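Local coordinates for ABC-type amino acid transport system, periplasmic component (Caldanaerobacter subterraneus subsp. tengcongensis MB4, PDB 4YMX), which binds arginine between its two lobes and, as the solute-binding component of an amino acid ABC transporter, probably hands it to the membrane part of the transporter, at residues Val130-Asp135 with Asp206-Tyr211; Ser139-Leu144 with Leu210-Ile215. All blocks are in the same frame, centred on the assembly; numbering follows the deposited sequence.

Interaction 1 (Val130-Asp135 with Asp206-Tyr211); sequences VVVKND and DMKILY
The flat carboxamide of N134 lies against the D206-K208 backbone, with O, C and CA of D206 over one of its faces. CG is anti to the carbonyl carbon (chi1 -76°) and comes to 3.5 Å from D206 O, although the CA-CB bond itself does not aim at the partner segment. OD1 reaches 3.4 Å from K208 CB, close to M207 C. The other flat group, the Y211 ring, has I209 CG2 of its own segment over one face, offset toward the rim.

Between these ends runs an antiparallel ladder. V130 and L210 form a hydrogen-bonded pair, the L210 N to V130 O bond measuring 2.7 Å; V132 and K208 form another, and N134 N extends the series with a bond to D206 O. Strand 207-210 is thereby stitched on as the edge strand of the five-stranded sheet in one lobe of a type II periplasmic binding protein fold, while V131 bonds the backbone of I190 on the inner side.

One face of the sheet carries V130, V132, K208 and L210. Here V132 CG2 touches both L210 CD1, at 3.8 Å, and K208 CE, at 3.7 Å, the leucine crossing the valine at about a right angle. Extended beyond CG, the K208 chain passes V132 CG2 and brings NZ to N134 O, where it makes a weak 3.4 Å bond; a water accepts from NZ and donates to that same carbonyl, closing a small polar ring. On the opposite face, V131 CG1 meets M207 CB at 4.0 Å, and helices 175-183 and 194-201 cover this side through L182 and A197.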
loop_
_atom_site.group_PDB
_atom_site.type_symbol
_atom_site.label_atom_id
_atom_site.label_comp_id
_atom_site.label_asym_id
_atom_site.label_seq_id
_atom_site.Cartn_x
_atom_site.Cartn_y
_atom_site.Cartn_z
ATOM N N VAL A 130 -12.480 -6.820 -3.041
ATOM C CA VAL A 130 -13.096 -7.253 -1.799
ATOM C C VAL A 130 -12.611 -8.670 -1.482
ATOM O O VAL A 130 -12.514 -9.518 -2.371
ATOM C CB VAL A 130 -14.625 -7.211 -1.919
ATOM C CG1 VAL A 130 -15.278 -7.835 -0.689
ATOM C CG2 VAL A 130 -15.101 -5.766 -2.108
ATOM N N VAL A 131 -12.258 -8.914 -0.225
ATOM C CA VAL A 131 -11.895 -10.250 0.227
ATOM C C VAL A 131 -12.973 -10.770 1.176
ATOM O O VAL A 131 -13.421 -10.048 2.070
ATOM C CB VAL A 131 -10.530 -10.261 0.965
ATOM C CG1 VAL A 131 -10.162 -11.684 1.381
ATOM C CG2 VAL A 131 -9.433 -9.668 0.089
ATOM N N VAL A 132 -13.399 -12.014 0.968
ATOM C CA VAL A 132 -14.391 -12.669 1.824
ATOM C C VAL A 132 -13.945 -14.105 2.073
ATOM O O VAL A 132 -13.029 -14.592 1.411
ATOM C CB VAL A 132 -15.805 -12.675 1.176
ATOM C CG1 VAL A 132 -16.311 -11.252 0.971
ATOM C CG2 VAL A 132 -15.799 -13.453 -0.138
ATOM N N LYS A 133 -14.592 -14.790 3.015
ATOM C CA LYS A 133 -14.347 -16.218 3.188
ATOM C C LYS A 133 -14.948 -16.996 2.022
ATOM O O LYS A 133 -15.882 -16.516 1.361
ATOM C CB LYS A 133 -14.960 -16.727 4.489
ATOM C CG LYS A 133 -14.328 -16.181 5.755
ATOM C CD LYS A 133 -12.957 -16.792 5.972
ATOM C CE LYS A 133 -12.625 -16.927 7.446
ATOM N NZ LYS A 133 -13.393 -17.995 8.136
ATOM N N ASN A 134 -14.427 -18.195 1.779
ATOM C CA ASN A 134 -14.905 -19.012 0.669
ATOM C C ASN A 134 -16.403 -19.305 0.716
ATOM O O ASN A 134 -17.056 -19.387 -0.328
ATOM C CB ASN A 134 -14.111 -20.318 0.572
ATOM C CG ASN A 134 -12.728 -20.111 -0.015
ATOM O OD1 ASN A 134 -12.476 -19.114 -0.695
ATOM N ND2 ASN A 134 -11.823 -21.048 0.247
ATOM N N ASP A 135 -16.949 -19.424 1.924
ATOM C CA ASP A 135 -18.367 -19.733 2.084
ATOM C C ASP A 135 -19.209 -18.506 2.401
ATOM O O ASP A 135 -20.302 -18.613 2.958
ATOM C CB ASP A 135 -18.584 -20.812 3.150
ATOM C CG ASP A 135 -18.224 -20.344 4.548
ATOM O OD1 ASP A 135 -17.539 -19.310 4.692
ATOM O OD2 ASP A 135 -18.622 -21.027 5.518
ATOM N N ASP A 206 -8.568 -20.120 3.057
ATOM C CA ASP A 206 -10.024 -20.169 3.094
ATOM C C ASP A 206 -10.663 -18.831 2.714
ATOM O O ASP A 206 -11.843 -18.592 2.985
ATOM C CB ASP A 206 -10.502 -20.660 4.459
ATOM C CG ASP A 206 -10.221 -22.131 4.662
ATOM O OD1 ASP A 206 -10.485 -22.915 3.722
ATOM O OD2 ASP A 206 -9.709 -22.497 5.740
ATOM N N MET A 207 -9.882 -17.961 2.075
ATOM C CA MET A 207 -10.406 -16.695 1.579
ATOM C C MET A 207 -10.340 -16.612 0.052
ATOM O O MET A 207 -9.543 -17.300 -0.596
ATOM C CB MET A 207 -9.631 -15.526 2.196
ATOM C CG MET A 207 -9.823 -15.396 3.699
ATOM S SD MET A 207 -8.779 -14.089 4.348
ATOM C CE MET A 207 -9.056 -14.260 6.110
ATOM N N LYS A 208 -11.173 -15.742 -0.509
ATOM C CA LYS A 208 -11.199 -15.499 -1.946
ATOM C C LYS A 208 -11.364 -14.016 -2.239
ATOM O O LYS A 208 -11.865 -13.253 -1.407
ATOM C CB LYS A 208 -12.313 -16.305 -2.628
ATOM C CG LYS A 208 -13.705 -15.903 -2.204
ATOM C CD LYS A 208 -14.757 -16.787 -2.847
ATOM C CE LYS A 208 -16.124 -16.409 -2.309
ATOM N NZ LYS A 208 -17.176 -17.264 -2.929
ATOM N N ILE A 209 -10.938 -13.617 -3.429
ATOM C CA ILE A 209 -11.063 -12.245 -3.883
ATOM C C ILE A 209 -12.303 -12.129 -4.759
ATOM O O ILE A 209 -12.523 -12.957 -5.648
ATOM C CB ILE A 209 -9.829 -11.849 -4.694
ATOM C CG1 ILE A 209 -8.593 -11.902 -3.797
ATOM C CG2 ILE A 209 -9.998 -10.465 -5.308
ATOM C CD1 ILE A 209 -7.267 -11.728 -4.538
ATOM N N LEU A 210 -13.115 -11.112 -4.491
ATOM C CA LEU A 210 -14.208 -10.739 -5.377
ATOM C C LEU A 210 -13.830 -9.459 -6.115
ATOM O O LEU A 210 -13.561 -8.413 -5.499
ATOM C CB LEU A 210 -15.515 -10.555 -4.607
ATOM C CG LEU A 210 -15.965 -11.799 -3.845
ATOM C CD1 LEU A 210 -17.246 -11.539 -3.066
ATOM C CD2 LEU A 210 -16.134 -12.980 -4.790
ATOM N N TYR A 211 -13.780 -9.557 -7.440
ATOM C CA TYR A 211 -13.494 -8.412 -8.299
ATOM C C TYR A 211 -14.786 -7.671 -8.614
ATOM O O TYR A 211 -15.500 -8.015 -9.558
ATOM C CB TYR A 211 -12.793 -8.872 -9.587
ATOM C CG TYR A 211 -11.416 -9.420 -9.297
ATOM C CD1 TYR A 211 -10.317 -8.579 -9.240
ATOM C CD2 TYR A 211 -11.218 -10.768 -9.033
ATOM C CE1 TYR A 211 -9.055 -9.064 -8.947
ATOM C CE2 TYR A 211 -9.954 -11.266 -8.727
ATOM C CZ TYR A 211 -8.878 -10.403 -8.692
ATOM O OH TYR A 211 -7.630 -10.894 -8.386
HETATM O O HOH W 1 -15.946 -19.988 -2.839
#

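Interaction 2 (Ser139-Leu144 with Leu210-Ile215); sequences SKFDDL and LYMDEI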
loop_
_atom_site.group_PDB
_atom_site.type_symbol
_atom_site.label_atom_id
_atom_site.label_comp_id
_atom_site.label_asym_id
_atom_site.label_seq_id
_atom_site.Cartn_x
_atom_site.Cartn_y
_atom_site.Cartn_z
ATOM N N SER A 139 -21.716 -12.100 -2.801
ATOM C CA SER A 139 -21.313 -12.427 -4.174
ATOM C C SER A 139 -21.079 -11.191 -5.022
ATOM O O SER A 139 -20.329 -11.223 -6.001
ATOM C CB SER A 139 -22.392 -13.268 -4.861
ATOM O OG SER A 139 -22.564 -14.516 -4.233
ATOM N N LYS A 140 -21.755 -10.106 -4.678
ATOM C CA LYS A 140 -21.709 -8.924 -5.513
ATOM C C LYS A 140 -21.784 -7.658 -4.680
ATOM O O LYS A 140 -22.053 -7.712 -3.472
ATOM C CB LYS A 140 -22.830 -8.961 -6.550
ATOM C CG LYS A 140 -24.224 -8.979 -5.955
ATOM C CD LYS A 140 -25.270 -9.205 -7.045
ATOM C CE LYS A 140 -26.682 -9.172 -6.478
ATOM N NZ LYS A 140 -26.895 -10.217 -5.446
ATOM N N PHE A 141 -21.558 -6.529 -5.344
ATOM C CA PHE A 141 -21.456 -5.236 -4.680
ATOM C C PHE A 141 -22.686 -4.889 -3.834
ATOM O O PHE A 141 -22.548 -4.402 -2.709
ATOM C CB PHE A 141 -21.158 -4.143 -5.710
ATOM C CG PHE A 141 -20.845 -2.805 -5.104
ATOM C CD1 PHE A 141 -19.636 -2.586 -4.460
ATOM C CD2 PHE A 141 -21.756 -1.764 -5.189
ATOM C CE1 PHE A 141 -19.346 -1.346 -3.911
ATOM C CE2 PHE A 141 -21.470 -0.523 -4.645
ATOM C CZ PHE A 141 -20.259 -0.316 -4.000
ATOM N N ASP A 142 -23.880 -5.173 -4.354
ATOM C CA ASP A 142 -25.108 -4.885 -3.623
ATOM C C ASP A 142 -25.159 -5.623 -2.283
ATOM O O ASP A 142 -25.761 -5.134 -1.326
ATOM C CB ASP A 142 -26.325 -5.248 -4.482
ATOM C CG ASP A 142 -27.599 -4.628 -3.970
ATOM O OD1 ASP A 142 -28.492 -5.381 -3.533
ATOM O OD2 ASP A 142 -27.697 -3.384 -3.988
ATOM N N ASP A 143 -24.517 -6.786 -2.212
ATOM C CA ASP A 143 -24.526 -7.595 -0.994
ATOM C C ASP A 143 -23.715 -6.986 0.143
ATOM O O ASP A 143 -23.801 -7.449 1.273
ATOM C CB ASP A 143 -23.996 -9.007 -1.267
ATOM C CG ASP A 143 -24.760 -9.733 -2.356
ATOM O OD1 ASP A 143 -25.899 -9.340 -2.692
ATOM O OD2 ASP A 143 -24.210 -10.725 -2.874
ATOM N N LEU A 144 -22.921 -5.961 -0.152
ATOM C CA LEU A 144 -22.110 -5.309 0.873
ATOM C C LEU A 144 -22.911 -4.381 1.771
ATOM O O LEU A 144 -22.426 -3.972 2.830
ATOM C CB LEU A 144 -20.956 -4.527 0.246
ATOM C CG LEU A 144 -19.948 -5.364 -0.540
ATOM C CD1 LEU A 144 -18.939 -4.450 -1.205
ATOM C CD2 LEU A 144 -19.252 -6.389 0.364
ATOM N N LEU A 210 -13.115 -11.112 -4.491
ATOM C CA LEU A 210 -14.208 -10.739 -5.377
ATOM C C LEU A 210 -13.830 -9.459 -6.115
ATOM O O LEU A 210 -13.561 -8.413 -5.499
ATOM C CB LEU A 210 -15.515 -10.555 -4.607
ATOM C CG LEU A 210 -15.965 -11.799 -3.845
ATOM C CD1 LEU A 210 -17.246 -11.539 -3.066
ATOM C CD2 LEU A 210 -16.134 -12.980 -4.790
ATOM N N TYR A 211 -13.780 -9.557 -7.440
ATOM C CA TYR A 211 -13.494 -8.412 -8.299
ATOM C C TYR A 211 -14.786 -7.671 -8.614
ATOM O O TYR A 211 -15.500 -8.015 -9.558
ATOM C CB TYR A 211 -12.793 -8.872 -9.587
ATOM C CG TYR A 211 -11.416 -9.420 -9.297
ATOM C CD1 TYR A 211 -10.317 -8.579 -9.240
ATOM C CD2 TYR A 211 -11.218 -10.768 -9.033
ATOM C CE1 TYR A 211 -9.055 -9.064 -8.947
ATOM C CE2 TYR A 211 -9.954 -11.266 -8.727
ATOM C CZ TYR A 211 -8.878 -10.403 -8.692
ATOM O OH TYR A 211 -7.630 -10.894 -8.386
ATOM N N MET A 212 -15.098 -6.661 -7.815
ATOM C CA MET A 212 -16.321 -5.887 -8.012
ATOM C C MET A 212 -15.988 -4.566 -8.673
ATOM O O MET A 212 -15.175 -3.809 -8.144
ATOM C CB MET A 212 -16.983 -5.621 -6.668
ATOM C CG MET A 212 -17.239 -6.867 -5.853
ATOM S SD MET A 212 -18.118 -6.443 -4.354
ATOM C CE MET A 212 -18.371 -8.053 -3.628
ATOM N N ASP A 213 -16.616 -4.282 -9.810
ATOM C CA ASP A 213 -16.366 -3.037 -10.529
ATOM C C ASP A 213 -16.495 -1.828 -9.607
ATOM O O ASP A 213 -15.627 -0.953 -9.561
ATOM C CB ASP A 213 -17.353 -2.876 -11.690
ATOM C CG ASP A 213 -17.009 -3.742 -12.893
ATOM O OD1 ASP A 213 -15.959 -4.424 -12.878
ATOM O OD2 ASP A 213 -17.790 -3.717 -13.872
ATOM N N GLU A 214 -17.569 -1.798 -8.837
ATOM C CA GLU A 214 -17.939 -0.575 -8.149
ATOM C C GLU A 214 -17.065 -0.223 -6.944
ATOM O O GLU A 214 -17.017 0.935 -6.536
ATOM C CB GLU A 214 -19.413 -0.619 -7.758
ATOM C CG GLU A 214 -20.347 -0.535 -8.962
ATOM C CD GLU A 214 -21.794 -0.723 -8.578
ATOM O OE1 GLU A 214 -22.242 -1.883 -8.595
ATOM O OE2 GLU A 214 -22.474 0.288 -8.262
ATOM N N ILE A 215 -16.356 -1.199 -6.386
ATOM C CA ILE A 215 -15.509 -0.901 -5.240
ATOM C C ILE A 215 -14.246 -0.167 -5.677
ATOM O O ILE A 215 -13.586 0.475 -4.867
ATOM C CB ILE A 215 -15.153 -2.174 -4.430
ATOM C CG1 ILE A 215 -14.687 -1.811 -3.015
ATOM C CG2 ILE A 215 -14.080 -2.984 -5.142
ATOM C CD1 ILE A 215 -15.797 -1.309 -2.108
#
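F141 reaches across to M212, E214 and I215: E214 runs over one face of its ring, with M212 and I215 near the edge. CB lies 4.0 Å from M212 SD and close to E214 OE1. Chi1 (-172°) sets CG anti to the backbone N. E214 CB lies over the ring centre at 3.5 Å, only 6° off the normal: a CH-pi contact. CD2 meets E214 OE1 at 3.4 Å, CE2 has OE2 nearby, and the carboxylate plane is turned 41° from that of the ring. On the other side of the ring, I215 CD1 lies in the ring plane at the CE1 edge, 4.0 Å from that atom. CZ, the tip, again has E214 CB above it.

This is a loop-to-loop junction in the lobe whose sheet contains strands 128-133 and 207-210. The 3-10 turn 141-144 follows the first of these strands, and a 3-10 segment that begins at E214 follows the second. No hydrogen bond spans the junction.

M212 is buried against V130 and I138. Its extended chain brings SD to the F141 ring edge, near the ring plane, a Met-aromatic contact; the same sulfur is 3.6 Å from F141 CA and meets L144 CD1 tip to tip at 3.8 Å. CE continues to the K140 carbonyl group, 3.6 Å from K140 C.

D143, inside the 141-144 turn, reaches back to the residues just ahead of it. Its OD2 takes two backbone donors, S139 N on the anti lone pair and K140 N from above the carboxylate plane, while OD1 forms a salt bridge with K140 NZ at 3.1 Å.

In the fold
Interactions 1 and 2 lie about 11 Å apart, centre to centre, in the lobe built around the sheet 168-172, 148-152, 189-193, 128-133 and 207-210. Along the chain, 130-135 and 139-144 come first, and both meet the single continuous stretch 206-215, in which L210 takes part in both contacts. Interaction 1 joins the strands; interaction 2 joins the loops that follow them. V130 connects the two, its CG2 lying 3.8 Å from M212 SD. The side chains of V131 and I215 are about 13 and 12 Å from the bound arginine, so this region belongs to the frame of the lobe and not to the pocket wall.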